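Local coordinates for endo-1,4-beta-xylanase (Pseudoalteromonas haloplanktis, PDB 1H12), which hydrolyses internal beta-1,4 linkages of xylan as a cold-adapted family 8 glycoside hydrolase, and may also cleave related beta-1,4-glucans, at residues W249-F254 against Q327-G332; R284-V289 against K308-L313; L255-G260 against G265-G270; A346-A351 against N362-E367; N197-S202 against R233-N238. All coordinates share one frame; numbering follows the deposited sequence.

Contact 1: residues W249-F254 against Q327-G332; sequences WNLPTF and QVYSYG. With XYP (beta-D-xylopyranose), chain B.
W249 and L251 rest on a beta hairpin made by strands 329-330 and 333-334. Y331 and G332 form its bend. Both have positive phi, with backbone angles close to those of a type I' turn. The hairpin and the 249-254 loop are connections outside the helices of the (alpha/alpha)6 barrel expected for family 8.

The first group of contacts is made by the indole and the bend. The carbonyl oxygen Y331 O lies at the edge of the W249 ring, near its plane, 3.6 Å from W249 CD1. W249 CB sits 4.1 Å from G332 CA. G332 has no side chain, which allows this close approach. In W249, CG is opposite the carbonyl carbon (chi1 -64°), which swings the five-membered ring over to the bend.

The second group is apolar. L251 CD1 touches Y329 CB at 4.0 Å and also reaches the start of the Y329 ring. F312 of helix 300-318 touches W249 and L251, and its ring meets that of Y329 edge-to-face.

The third group involves the ligand. Q327 begins the 327-332 segment and lines the xylose pocket with G341, E342, Y378 and N382. At the far end of the Y329 ring, the hydroxyl OH is hydrogen-bonded to E326 N.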
# COMPACT_ATOMS: atom_id res chain seq x y z
N TRP A 249 22.28 -4.64 -4.25
CA TRP A 249 22.56 -3.23 -4.16
C TRP A 249 21.48 -2.39 -3.53
O TRP A 249 21.16 -1.30 -3.98
CB TRP A 249 23.08 -2.68 -5.51
CG TRP A 249 24.37 -3.31 -5.87
CD1 TRP A 249 24.61 -4.26 -6.85
CD2 TRP A 249 25.64 -3.12 -5.21
NE1 TRP A 249 25.96 -4.61 -6.87
CE2 TRP A 249 26.58 -3.96 -5.84
CE3 TRP A 249 26.04 -2.34 -4.13
CZ2 TRP A 249 27.92 -4.01 -5.45
CZ3 TRP A 249 27.40 -2.39 -3.74
CH2 TRP A 249 28.29 -3.24 -4.43
N ASN A 250 20.96 -2.91 -2.41
CA ASN A 250 20.23 -2.11 -1.42
C ASN A 250 18.80 -1.79 -1.76
O ASN A 250 18.16 -1.07 -1.03
CB ASN A 250 21.00 -0.84 -1.05
CG ASN A 250 22.47 -1.19 -0.73
OD1 ASN A 250 22.70 -2.00 0.11
ND2 ASN A 250 23.38 -0.62 -1.41
N LEU A 251 18.25 -2.35 -2.83
CA LEU A 251 16.83 -2.22 -3.15
C LEU A 251 16.12 -3.52 -2.84
O LEU A 251 16.58 -4.61 -3.21
CB LEU A 251 16.59 -1.81 -4.61
CG LEU A 251 17.04 -0.43 -5.00
CD1 LEU A 251 16.77 -0.19 -6.47
CD2 LEU A 251 16.36 0.64 -4.13
N PRO A 252 14.94 -3.43 -2.19
CA PRO A 252 14.14 -4.61 -1.96
C PRO A 252 13.52 -5.12 -3.26
O PRO A 252 13.49 -4.40 -4.26
CB PRO A 252 13.09 -4.09 -0.98
CG PRO A 252 12.88 -2.66 -1.44
CD PRO A 252 14.26 -2.18 -1.83
N THR A 253 13.01 -6.36 -3.21
CA THR A 253 12.57 -7.03 -4.42
C THR A 253 11.07 -7.37 -4.39
O THR A 253 10.42 -7.32 -3.34
CB THR A 253 13.41 -8.26 -4.74
OG1 THR A 253 13.18 -9.30 -3.79
CG2 THR A 253 14.89 -7.91 -4.71
N PHE A 254 10.57 -7.72 -5.55
CA PHE A 254 9.19 -8.13 -5.78
C PHE A 254 8.77 -9.29 -4.86
O PHE A 254 7.78 -9.22 -4.16
CB PHE A 254 9.07 -8.48 -7.27
CG PHE A 254 7.80 -9.14 -7.69
CD1 PHE A 254 6.57 -8.90 -7.09
CD2 PHE A 254 7.82 -10.03 -8.77
CE1 PHE A 254 5.41 -9.56 -7.54
CE2 PHE A 254 6.69 -10.69 -9.21
CZ PHE A 254 5.51 -10.46 -8.59
N GLN A 327 12.26 3.13 -12.87
CA GLN A 327 11.20 2.38 -12.24
C GLN A 327 11.54 0.95 -11.92
O GLN A 327 10.90 0.38 -11.00
CB GLN A 327 9.96 2.39 -13.16
CG GLN A 327 9.36 3.79 -13.27
CD GLN A 327 7.99 3.87 -13.93
OE1 GLN A 327 7.57 2.99 -14.65
NE2 GLN A 327 7.29 4.94 -13.64
N VAL A 328 12.48 0.35 -12.62
CA VAL A 328 12.80 -1.06 -12.45
C VAL A 328 14.32 -1.29 -12.46
O VAL A 328 15.04 -0.87 -13.39
CB VAL A 328 12.16 -1.93 -13.52
CG1 VAL A 328 12.54 -3.40 -13.35
CG2 VAL A 328 10.66 -1.80 -13.53
N TYR A 329 14.81 -1.91 -11.41
CA TYR A 329 16.24 -2.33 -11.30
C TYR A 329 16.28 -3.81 -11.02
O TYR A 329 15.40 -4.36 -10.37
CB TYR A 329 16.97 -1.56 -10.18
CG TYR A 329 17.23 -0.12 -10.56
CD1 TYR A 329 16.29 0.87 -10.34
CD2 TYR A 329 18.40 0.22 -11.17
CE1 TYR A 329 16.52 2.16 -10.76
CE2 TYR A 329 18.63 1.52 -11.63
CZ TYR A 329 17.68 2.48 -11.43
OH TYR A 329 17.83 3.78 -11.91
N SER A 330 17.36 -4.47 -11.46
CA SER A 330 17.62 -5.86 -11.12
C SER A 330 19.10 -6.00 -10.87
O SER A 330 19.92 -5.60 -11.70
CB SER A 330 17.22 -6.78 -12.28
OG SER A 330 17.40 -8.12 -11.92
N TYR A 331 19.48 -6.49 -9.70
CA TYR A 331 20.89 -6.59 -9.34
C TYR A 331 21.62 -5.27 -9.47
O TYR A 331 22.80 -5.22 -9.87
CB TYR A 331 21.58 -7.68 -10.12
CG TYR A 331 21.07 -9.08 -9.91
CD1 TYR A 331 21.09 -9.69 -8.68
CD2 TYR A 331 20.57 -9.81 -10.96
CE1 TYR A 331 20.72 -11.03 -8.53
CE2 TYR A 331 20.16 -11.13 -10.82
CZ TYR A 331 20.24 -11.71 -9.61
OH TYR A 331 19.91 -13.05 -9.42
N GLY A 332 20.92 -4.16 -9.17
CA GLY A 332 21.51 -2.85 -9.27
C GLY A 332 21.59 -2.25 -10.68
O GLY A 332 22.09 -1.16 -10.83
O1 XYP B . 3.41 9.52 -16.85
C1 XYP B . 4.31 8.40 -16.93
C2 XYP B . 4.35 7.74 -15.65
C3 XYP B . 5.22 6.53 -15.60
C4 XYP B . 5.08 5.73 -16.90
C5 XYP B . 5.11 6.62 -18.13
O2 XYP B . 4.69 8.59 -14.56
O3 XYP B . 4.98 5.76 -14.43
O4 XYP B . 6.00 4.67 -16.99
O5 XYP B . 4.13 7.64 -17.99

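Contact 2: residues R284-V289 against K308-L313; sequences RVIMNV and KALGFL
I286 fits against A309 and L310, joining two successive, roughly antiparallel helices, 283-296 and 300-318. The pair is a helical hairpin of the kind that builds the (alpha/alpha)6 barrel of family 8 enzymes. The nearest backbones are those of I286 and A309, whose CA atoms are 7.8 Å apart.

I286 carries the contact with both of its branches. Its CG1 lies between the backbone N and the carbonyl carbon (chi1 66°), and its chain then runs on extended to CD1. This conformation aims CG2 and CD1 at the facing helix together. CG2 meets A309 CB at 4.0 Å. CD1 reaches further along and touches L310 CD2 at 3.7 Å, while A309 CB is 4.2 Å from the same CD1.

The CB of A309 points at I286 and faces both of its methyl ends. L310 starts off to one side. Its CG stands opposite the carbonyl carbon, beside the backbone N (chi1 -64°), and CD2, the methyl set off from the extended line of CA to CD1, makes the touch. The I286 and L310 side chains meet at a slant.

All three residues are buried. F240 of helix 219-243 and N348 and A351 of helix 342-351 also touch I286. R284, two residues earlier and turned away from helix 300-318, forms salt bridges with D144 and E78. At the L310 branch point, CG is 4.2 Å from I286 CD1.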
# COMPACT_ATOMS: atom_id res chain seq x y z
N ARG A 284 6.84 0.06 -2.95
CA ARG A 284 6.12 0.35 -1.73
C ARG A 284 6.85 -0.08 -0.47
O ARG A 284 6.43 0.31 0.61
CB ARG A 284 4.72 -0.33 -1.77
CG ARG A 284 3.86 0.14 -2.92
CD ARG A 284 2.41 -0.28 -2.78
NE ARG A 284 2.11 -1.71 -2.74
CZ ARG A 284 1.94 -2.47 -3.80
NH1 ARG A 284 2.21 -2.03 -5.00
NH2 ARG A 284 1.45 -3.66 -3.66
N VAL A 285 7.88 -0.89 -0.60
CA VAL A 285 8.54 -1.41 0.59
C VAL A 285 9.08 -0.30 1.47
O VAL A 285 8.78 -0.25 2.67
CB VAL A 285 9.60 -2.44 0.25
CG1 VAL A 285 10.30 -2.92 1.51
CG2 VAL A 285 9.03 -3.63 -0.51
N ILE A 286 9.90 0.61 0.93
CA ILE A 286 10.44 1.64 1.81
C ILE A 286 9.37 2.66 2.25
O ILE A 286 9.50 3.26 3.31
CB ILE A 286 11.72 2.29 1.32
CG1 ILE A 286 11.54 3.12 0.03
CG2 ILE A 286 12.83 1.24 1.22
CD1 ILE A 286 12.79 3.93 -0.34
N MET A 287 8.29 2.79 1.48
CA MET A 287 7.13 3.53 1.95
C MET A 287 6.58 2.88 3.24
O MET A 287 6.30 3.58 4.21
CB MET A 287 6.06 3.55 0.86
CG MET A 287 4.83 4.29 1.17
SD MET A 287 3.63 4.15 -0.14
CE MET A 287 3.09 2.65 -0.26
N ASN A 288 6.43 1.56 3.21
CA ASN A 288 5.95 0.83 4.36
C ASN A 288 6.90 0.93 5.54
O ASN A 288 6.47 0.97 6.69
CB ASN A 288 5.73 -0.63 4.01
CG ASN A 288 4.66 -0.88 3.00
OD1 ASN A 288 3.73 -0.06 2.83
ND2 ASN A 288 4.73 -2.03 2.34
N VAL A 289 8.20 0.93 5.28
CA VAL A 289 9.20 1.10 6.34
C VAL A 289 9.04 2.50 6.98
O VAL A 289 9.09 2.62 8.20
CB VAL A 289 10.61 0.85 5.81
CG1 VAL A 289 11.67 1.16 6.86
CG2 VAL A 289 10.78 -0.58 5.35
N LYS A 308 19.99 3.39 2.83
CA LYS A 308 20.74 2.69 1.80
C LYS A 308 19.93 2.62 0.49
O LYS A 308 20.54 2.68 -0.61
CB LYS A 308 21.17 1.31 2.26
CG LYS A 308 22.20 1.35 3.37
CD LYS A 308 22.33 -0.03 4.08
CE LYS A 308 22.70 -1.23 3.30
NZ LYS A 308 24.11 -0.98 2.78
N ALA A 309 18.62 2.43 0.56
CA ALA A 309 17.81 2.35 -0.67
C ALA A 309 17.80 3.69 -1.38
O ALA A 309 18.00 3.76 -2.60
CB ALA A 309 16.42 1.89 -0.33
N LEU A 310 17.51 4.75 -0.65
CA LEU A 310 17.53 6.10 -1.22
C LEU A 310 18.92 6.45 -1.73
O LEU A 310 19.08 7.09 -2.78
CB LEU A 310 17.03 7.14 -0.23
CG LEU A 310 15.57 6.99 0.19
CD1 LEU A 310 15.24 8.10 1.18
CD2 LEU A 310 14.63 7.08 -0.95
N GLY A 311 19.95 6.03 -1.00
CA GLY A 311 21.31 6.23 -1.46
C GLY A 311 21.56 5.56 -2.79
O GLY A 311 22.21 6.15 -3.68
N PHE A 312 21.10 4.33 -2.96
CA PHE A 312 21.26 3.67 -4.24
C PHE A 312 20.53 4.43 -5.34
O PHE A 312 21.06 4.63 -6.43
CB PHE A 312 20.76 2.21 -4.23
CG PHE A 312 20.81 1.63 -5.60
CD1 PHE A 312 22.00 1.16 -6.12
CD2 PHE A 312 19.70 1.67 -6.43
CE1 PHE A 312 22.06 0.73 -7.48
CE2 PHE A 312 19.76 1.25 -7.73
CZ PHE A 312 20.94 0.79 -8.26
N LEU A 313 19.29 4.85 -5.08
CA LEU A 313 18.55 5.54 -6.13
C LEU A 313 19.25 6.85 -6.54
O LEU A 313 19.29 7.19 -7.72
CB LEU A 313 17.11 5.76 -5.71
CG LEU A 313 16.30 4.45 -5.57
CD1 LEU A 313 14.90 4.83 -5.01
CD2 LEU A 313 16.10 3.76 -6.89

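Contact 3: residues L255-G260 against G265-G270; sequences LSRLDG and GYIFNG
L255 and R257 make a small, mostly apolar contact with F268 and I267. It joins two arms of one long irregular loop near the surface, between helix 219-243 and strand 277-278. Neither arm is regular helix or strand, and their backbones stay well apart: the closest CA atoms, L255 CA and G265 CA, are 9.7 Å from each other. The side chains alone bridge the gap.

L255 CD1 comes up to the edge of the F268 ring, near its plane, 4.4 Å from F268 CE2. L255 is buried, whereas F268 is partly open and also touches a crystal neighbour.

R257 and I267 approach from opposite directions. The arginine chain bends at its second torsion (chi2 -58°), which carries the guanidinium over to I267. R257 NH2 is 4.0 Å from I267 CG2, and I267 CD1 lies almost as near. NH1 of the same group is hydrogen-bonded to N197 O.

A type I turn from R257 to G260 shapes the first arm. R257 O is gripped twice: G260 N closes the turn at 3.0 Å, and S256 OG donates at 2.8 Å, in the carbonyl plane and on a lone pair.

G260 O binds H239 of helix 219-243, S256 pairs with T199 through the backbone, and G265 N binds Q276, just before strand 277-278.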
# COMPACT_ATOMS: atom_id res chain seq x y z
N LEU A 255 9.55 -10.39 -4.91
CA LEU A 255 9.23 -11.60 -4.20
C LEU A 255 10.38 -12.02 -3.31
O LEU A 255 11.55 -11.78 -3.61
CB LEU A 255 8.90 -12.75 -5.17
CG LEU A 255 7.62 -12.55 -5.98
CD1 LEU A 255 7.48 -13.64 -7.01
CD2 LEU A 255 6.38 -12.48 -5.09
N SER A 256 10.03 -12.69 -2.19
CA SER A 256 10.98 -13.16 -1.23
C SER A 256 10.55 -14.49 -0.65
O SER A 256 9.34 -14.76 -0.49
CB SER A 256 11.06 -12.14 -0.06
OG SER A 256 11.98 -12.50 0.96
N ARG A 257 11.51 -15.30 -0.26
CA ARG A 257 11.23 -16.44 0.59
C ARG A 257 10.97 -15.98 2.01
O ARG A 257 11.19 -14.81 2.35
CB ARG A 257 12.42 -17.45 0.54
CG ARG A 257 12.70 -17.88 -0.87
CD ARG A 257 11.49 -18.52 -1.48
NE ARG A 257 11.75 -19.18 -2.77
CZ ARG A 257 10.84 -19.82 -3.44
NH1 ARG A 257 9.59 -19.89 -2.98
NH2 ARG A 257 11.11 -20.40 -4.59
N LEU A 258 10.52 -16.89 2.88
CA LEU A 258 10.14 -16.51 4.24
C LEU A 258 11.29 -16.16 5.12
O LEU A 258 11.11 -15.55 6.15
CB LEU A 258 9.22 -17.57 4.83
CG LEU A 258 7.93 -17.82 4.10
CD1 LEU A 258 7.01 -18.68 4.95
CD2 LEU A 258 7.20 -16.66 3.59
N ASP A 259 12.53 -16.47 4.69
CA ASP A 259 13.75 -16.06 5.38
C ASP A 259 14.27 -14.70 4.89
O ASP A 259 15.36 -14.27 5.30
CB ASP A 259 14.81 -17.13 5.32
CG ASP A 259 15.36 -17.32 3.98
OD1 ASP A 259 14.91 -16.73 2.96
OD2 ASP A 259 16.28 -18.17 3.81
N GLY A 260 13.56 -14.06 3.97
CA GLY A 260 13.95 -12.79 3.40
C GLY A 260 14.75 -12.88 2.13
O GLY A 260 15.09 -11.84 1.54
N GLY A 265 14.65 -15.05 -10.47
CA GLY A 265 14.03 -15.45 -11.70
C GLY A 265 12.57 -15.79 -11.56
O GLY A 265 11.86 -15.29 -10.66
N TYR A 266 12.10 -16.61 -12.50
CA TYR A 266 10.71 -17.08 -12.50
C TYR A 266 10.58 -18.35 -11.69
O TYR A 266 11.48 -19.22 -11.71
CB TYR A 266 10.27 -17.29 -13.95
CG TYR A 266 10.11 -16.00 -14.70
CD1 TYR A 266 8.99 -15.21 -14.50
CD2 TYR A 266 11.09 -15.49 -15.53
CE1 TYR A 266 8.86 -14.02 -15.14
CE2 TYR A 266 10.96 -14.26 -16.17
CZ TYR A 266 9.79 -13.55 -15.99
OH TYR A 266 9.59 -12.36 -16.62
N ILE A 267 9.45 -18.44 -10.98
CA ILE A 267 9.12 -19.61 -10.18
C ILE A 267 7.70 -20.16 -10.40
O ILE A 267 7.40 -21.21 -9.88
CB ILE A 267 9.33 -19.38 -8.70
CG1 ILE A 267 8.52 -18.24 -8.15
CG2 ILE A 267 10.78 -19.20 -8.34
CD1 ILE A 267 8.33 -18.24 -6.66
N PHE A 268 6.82 -19.47 -11.09
CA PHE A 268 5.48 -20.00 -11.32
C PHE A 268 4.88 -19.49 -12.62
O PHE A 268 5.16 -18.36 -13.07
CB PHE A 268 4.51 -19.73 -10.12
CG PHE A 268 4.12 -18.28 -9.92
CD1 PHE A 268 3.03 -17.73 -10.59
CD2 PHE A 268 4.87 -17.44 -9.12
CE1 PHE A 268 2.68 -16.39 -10.43
CE2 PHE A 268 4.48 -16.10 -9.01
CZ PHE A 268 3.43 -15.62 -9.70
N ASN A 269 4.03 -20.31 -13.23
CA ASN A 269 3.33 -19.93 -14.44
C ASN A 269 2.35 -18.79 -14.16
O ASN A 269 1.54 -18.90 -13.28
CB ASN A 269 2.58 -21.11 -15.03
CG ASN A 269 3.48 -22.09 -15.78
OD1 ASN A 269 3.13 -23.36 -15.87
ND2 ASN A 269 4.52 -21.63 -16.32
N GLY A 270 2.49 -17.74 -14.94
CA GLY A 270 1.69 -16.51 -14.75
C GLY A 270 2.45 -15.38 -14.10
O GLY A 270 1.93 -14.26 -14.00

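Contact 4: residues A346-A351 against N362-E367; sequences AANAVA and NEFFNE
N362 O is gripped by two donors from the next helical turn. N366 N holds it at 3.1 Å as part of the helix. N366 ND2 adds a bond of 2.8 Å, bent to 135° at the hydrogen, with the donor tilted 20° from the carbonyl plane. The amide of N366 is thus held back along its own helix, and its OD1 takes a bond from K26.

On the inward face, F364 points at the other segment. Its CD1 lies 3.9 Å from N348 CB, an approach oblique to the ring. A349 CB is 4.4 Å from F364 O. The two helices, 342-351 and 358-369, run roughly antiparallel and follow each other in the chain, as helix pairs do in the (alpha/alpha)6 barrel expected for this family. They come very close here: the CA atoms of A349 and F365 are 5.2 Å apart. The small side chain of A349 is consistent with this close approach.

N348 turns its CB to the ring, and its ND2 is hydrogen-bonded to Y325 OH. L310 of helix 300-318 touches both N348 and F364. Further along helix 358-369, E367 OE2 forms a salt bridge with K317 NZ.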
# COMPACT_ATOMS: atom_id res chain seq x y z
N ALA A 346 6.48 9.39 -4.80
CA ALA A 346 5.61 9.46 -3.63
C ALA A 346 6.00 8.42 -2.56
O ALA A 346 6.12 8.75 -1.38
CB ALA A 346 4.15 9.23 -4.09
N ALA A 347 6.22 7.19 -2.97
CA ALA A 347 6.65 6.14 -2.07
C ALA A 347 7.94 6.54 -1.38
O ALA A 347 8.11 6.36 -0.18
CB ALA A 347 6.82 4.84 -2.82
N ASN A 348 8.88 7.10 -2.15
CA ASN A 348 10.17 7.46 -1.63
C ASN A 348 10.09 8.64 -0.66
O ASN A 348 10.88 8.75 0.27
CB ASN A 348 11.16 7.72 -2.76
CG ASN A 348 11.48 6.46 -3.53
OD1 ASN A 348 11.34 5.35 -2.96
ND2 ASN A 348 11.97 6.59 -4.78
N ALA A 349 9.12 9.56 -0.88
CA ALA A 349 8.91 10.65 0.06
C ALA A 349 8.43 10.12 1.43
O ALA A 349 8.84 10.62 2.48
CB ALA A 349 7.98 11.66 -0.50
N VAL A 350 7.53 9.13 1.43
CA VAL A 350 7.06 8.57 2.67
C VAL A 350 8.18 7.88 3.43
O VAL A 350 8.25 7.92 4.67
CB VAL A 350 5.87 7.62 2.46
CG1 VAL A 350 5.42 7.00 3.73
CG2 VAL A 350 4.75 8.34 1.75
N ALA A 351 9.09 7.25 2.69
CA ALA A 351 10.23 6.59 3.28
C ALA A 351 11.07 7.51 4.15
O ALA A 351 11.75 7.05 5.07
CB ALA A 351 11.13 6.00 2.20
N ASN A 362 15.74 16.59 1.66
CA ASN A 362 15.43 17.73 0.85
C ASN A 362 15.18 17.36 -0.57
O ASN A 362 14.23 17.85 -1.17
CB ASN A 362 16.54 18.81 0.98
N GLU A 363 16.04 16.55 -1.14
CA GLU A 363 15.92 16.21 -2.53
C GLU A 363 14.69 15.34 -2.81
O GLU A 363 13.91 15.68 -3.70
CB GLU A 363 17.13 15.42 -2.98
N PHE A 364 14.53 14.23 -2.10
CA PHE A 364 13.41 13.32 -2.37
C PHE A 364 12.09 14.02 -2.03
O PHE A 364 11.11 13.86 -2.75
CB PHE A 364 13.54 12.00 -1.66
CG PHE A 364 14.55 11.05 -2.31
CD1 PHE A 364 14.11 10.20 -3.31
CD2 PHE A 364 15.87 11.06 -1.95
CE1 PHE A 364 15.02 9.36 -3.94
CE2 PHE A 364 16.79 10.21 -2.60
CZ PHE A 364 16.33 9.39 -3.61
N PHE A 365 12.05 14.81 -0.96
CA PHE A 365 10.80 15.42 -0.63
C PHE A 365 10.39 16.46 -1.68
O PHE A 365 9.24 16.52 -2.13
CB PHE A 365 10.80 16.08 0.75
CG PHE A 365 9.42 16.53 1.11
CD1 PHE A 365 8.51 15.62 1.63
CD2 PHE A 365 8.97 17.81 0.85
CE1 PHE A 365 7.21 16.00 1.88
CE2 PHE A 365 7.65 18.17 1.13
CZ PHE A 365 6.80 17.25 1.63
N ASN A 366 11.36 17.30 -2.08
CA ASN A 366 11.04 18.33 -3.07
C ASN A 366 10.70 17.77 -4.42
O ASN A 366 9.84 18.31 -5.13
CB ASN A 366 12.13 19.41 -3.07
CG ASN A 366 11.96 20.29 -1.82
OD1 ASN A 366 10.94 20.87 -1.68
ND2 ASN A 366 12.86 20.26 -0.91
N GLU A 367 11.30 16.65 -4.81
CA GLU A 367 10.94 16.00 -6.06
C GLU A 367 9.49 15.53 -6.03
O GLU A 367 8.85 15.47 -7.10
CB GLU A 367 11.86 14.85 -6.39
CG GLU A 367 13.22 15.37 -6.79
CD GLU A 367 14.19 14.32 -7.19
OE1 GLU A 367 13.68 13.19 -7.49
OE2 GLU A 367 15.45 14.66 -7.28

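Contact 5: residues N197-S202 against R233-N238; sequences NLTDPS and RTLLKN
T199 and P201 meet L235 and L236 with no flat side chain between them. The flat group beside this contact is the carboxylate of D200, a residue whose CB points away from the helix. S202 OG meets D200 OD1 at 2.8 Å from above the carboxylate plane, 48° out of it. S202 N adds a weak bond to the same oxygen. Together they tie D200 to S202 where the loop enters a 3-10 turn.

This loop leads towards helix 206-215 and packs on helix 219-243, in the (alpha/alpha)6 barrel fold expected for family 8. T199 CG2 touches L235 CD2 at 4.2 Å. L236 CD2 lies 4.0 Å from P201 O and 4.4 Å from P201 CB. In L236, CG is opposite the carbonyl carbon (chi1 -71°), and CD2 is the methyl out of line with CA.

The touches across the contact are van der Waals only. They bury apolar faces, while T199 OG1 bonds to I189 O and H204 NE2 beside the loop.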
# COMPACT_ATOMS: atom_id res chain seq x y z
N ASN A 197 6.15 -20.97 1.03
CA ASN A 197 7.47 -20.34 1.17
C ASN A 197 7.57 -19.15 0.24
O ASN A 197 8.62 -18.96 -0.40
CB ASN A 197 8.58 -21.33 1.00
CG ASN A 197 9.93 -20.78 1.38
OD1 ASN A 197 10.03 -19.88 2.24
ND2 ASN A 197 10.99 -21.33 0.81
N LEU A 198 6.56 -18.30 0.21
CA LEU A 198 6.59 -17.15 -0.70
C LEU A 198 5.83 -15.96 -0.14
O LEU A 198 4.62 -16.08 0.20
CB LEU A 198 6.03 -17.54 -2.06
CG LEU A 198 6.14 -16.48 -3.13
CD1 LEU A 198 7.59 -16.20 -3.44
CD2 LEU A 198 5.36 -16.90 -4.39
N THR A 199 6.50 -14.85 -0.04
CA THR A 199 5.88 -13.61 0.35
C THR A 199 6.30 -12.52 -0.65
O THR A 199 7.13 -12.73 -1.52
CB THR A 199 6.15 -13.28 1.81
OG1 THR A 199 5.30 -12.22 2.27
CG2 THR A 199 7.59 -12.86 2.06
N ASP A 200 5.67 -11.37 -0.51
CA ASP A 200 5.93 -10.17 -1.33
C ASP A 200 6.26 -9.10 -0.34
O ASP A 200 5.38 -8.71 0.44
CB ASP A 200 4.70 -9.90 -2.17
CG ASP A 200 4.78 -8.72 -3.08
OD1 ASP A 200 5.37 -7.71 -2.75
OD2 ASP A 200 4.15 -8.83 -4.22
N PRO A 201 7.51 -8.65 -0.25
CA PRO A 201 7.88 -7.64 0.75
C PRO A 201 6.93 -6.49 0.84
O PRO A 201 6.69 -6.00 1.94
CB PRO A 201 9.32 -7.29 0.37
CG PRO A 201 9.87 -8.61 -0.16
CD PRO A 201 8.70 -9.18 -0.97
N SER A 202 6.42 -6.01 -0.27
CA SER A 202 5.51 -4.85 -0.27
C SER A 202 4.22 -5.08 0.50
O SER A 202 3.53 -4.12 0.82
CB SER A 202 5.15 -4.43 -1.70
OG SER A 202 4.17 -5.25 -2.27
N ARG A 233 8.39 -7.53 10.91
CA ARG A 233 9.62 -6.76 11.07
C ARG A 233 10.84 -7.65 10.86
O ARG A 233 11.83 -7.21 10.26
CB ARG A 233 9.65 -6.03 12.40
CG ARG A 233 8.53 -5.01 12.54
CD ARG A 233 8.70 -4.04 13.69
NE ARG A 233 7.60 -3.12 13.72
CZ ARG A 233 6.45 -3.32 14.35
NH1 ARG A 233 6.27 -4.32 15.22
NH2 ARG A 233 5.46 -2.49 14.14
N THR A 234 10.81 -8.88 11.35
CA THR A 234 11.92 -9.79 11.15
C THR A 234 12.12 -10.10 9.68
O THR A 234 13.25 -10.10 9.18
CB THR A 234 11.74 -11.03 12.00
OG1 THR A 234 11.75 -10.67 13.36
CG2 THR A 234 12.88 -12.07 11.71
N LEU A 235 11.04 -10.35 8.97
CA LEU A 235 11.13 -10.62 7.54
C LEU A 235 11.75 -9.43 6.81
O LEU A 235 12.64 -9.60 5.98
CB LEU A 235 9.72 -10.97 6.98
CG LEU A 235 9.56 -11.24 5.49
CD1 LEU A 235 9.56 -10.02 4.63
CD2 LEU A 235 10.54 -12.23 4.99
N LEU A 236 11.25 -8.23 7.09
CA LEU A 236 11.80 -7.06 6.45
C LEU A 236 13.25 -6.82 6.80
O LEU A 236 14.07 -6.51 5.94
CB LEU A 236 10.95 -5.81 6.73
CG LEU A 236 9.58 -5.79 6.03
CD1 LEU A 236 8.79 -4.61 6.51
CD2 LEU A 236 9.74 -5.81 4.50
N LYS A 237 13.59 -6.96 8.07
CA LYS A 237 15.00 -6.84 8.47
C LYS A 237 15.86 -7.82 7.74
O LYS A 237 16.94 -7.48 7.25
CB LYS A 237 15.13 -7.09 9.99
CG LYS A 237 14.64 -6.09 10.87
CD LYS A 237 14.91 -6.43 12.40
CE LYS A 237 13.61 -6.85 13.05
NZ LYS A 237 12.59 -5.73 12.98
N ASN A 238 15.42 -9.05 7.67
CA ASN A 238 16.17 -10.09 6.97
C ASN A 238 16.30 -9.78 5.49
O ASN A 238 17.36 -9.98 4.90
CB ASN A 238 15.53 -11.46 7.20
CG ASN A 238 15.72 -12.00 8.60
OD1 ASN A 238 16.59 -11.53 9.35
ND2 ASN A 238 14.92 -13.04 8.95

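How the contacts relate
Along the chain contact 5 comes first. Contact 1 then closes a long loop with contacts 3 and 2 nested inside it in series, and contact 4 follows. Contacts 2 and 4 are helix pairs with centres about 10 Å apart, where helix 342-351 packs on helix 283-296. The centres of contacts 1 and 2 are also about 10 Å apart, and F312 of helix 300-318 touches both segments of contact 1. Contacts 3 and 5, with centres about 11 Å apart, share backbone and side-chain bonds. N288 ND2 bonds to S202 O, linking contacts 2 and 5. Contacts 3 and 4 have the most distant centres, about 29 Å apart. The helical core thus connects to the surface loops and to the hairpin near the xylose pocket.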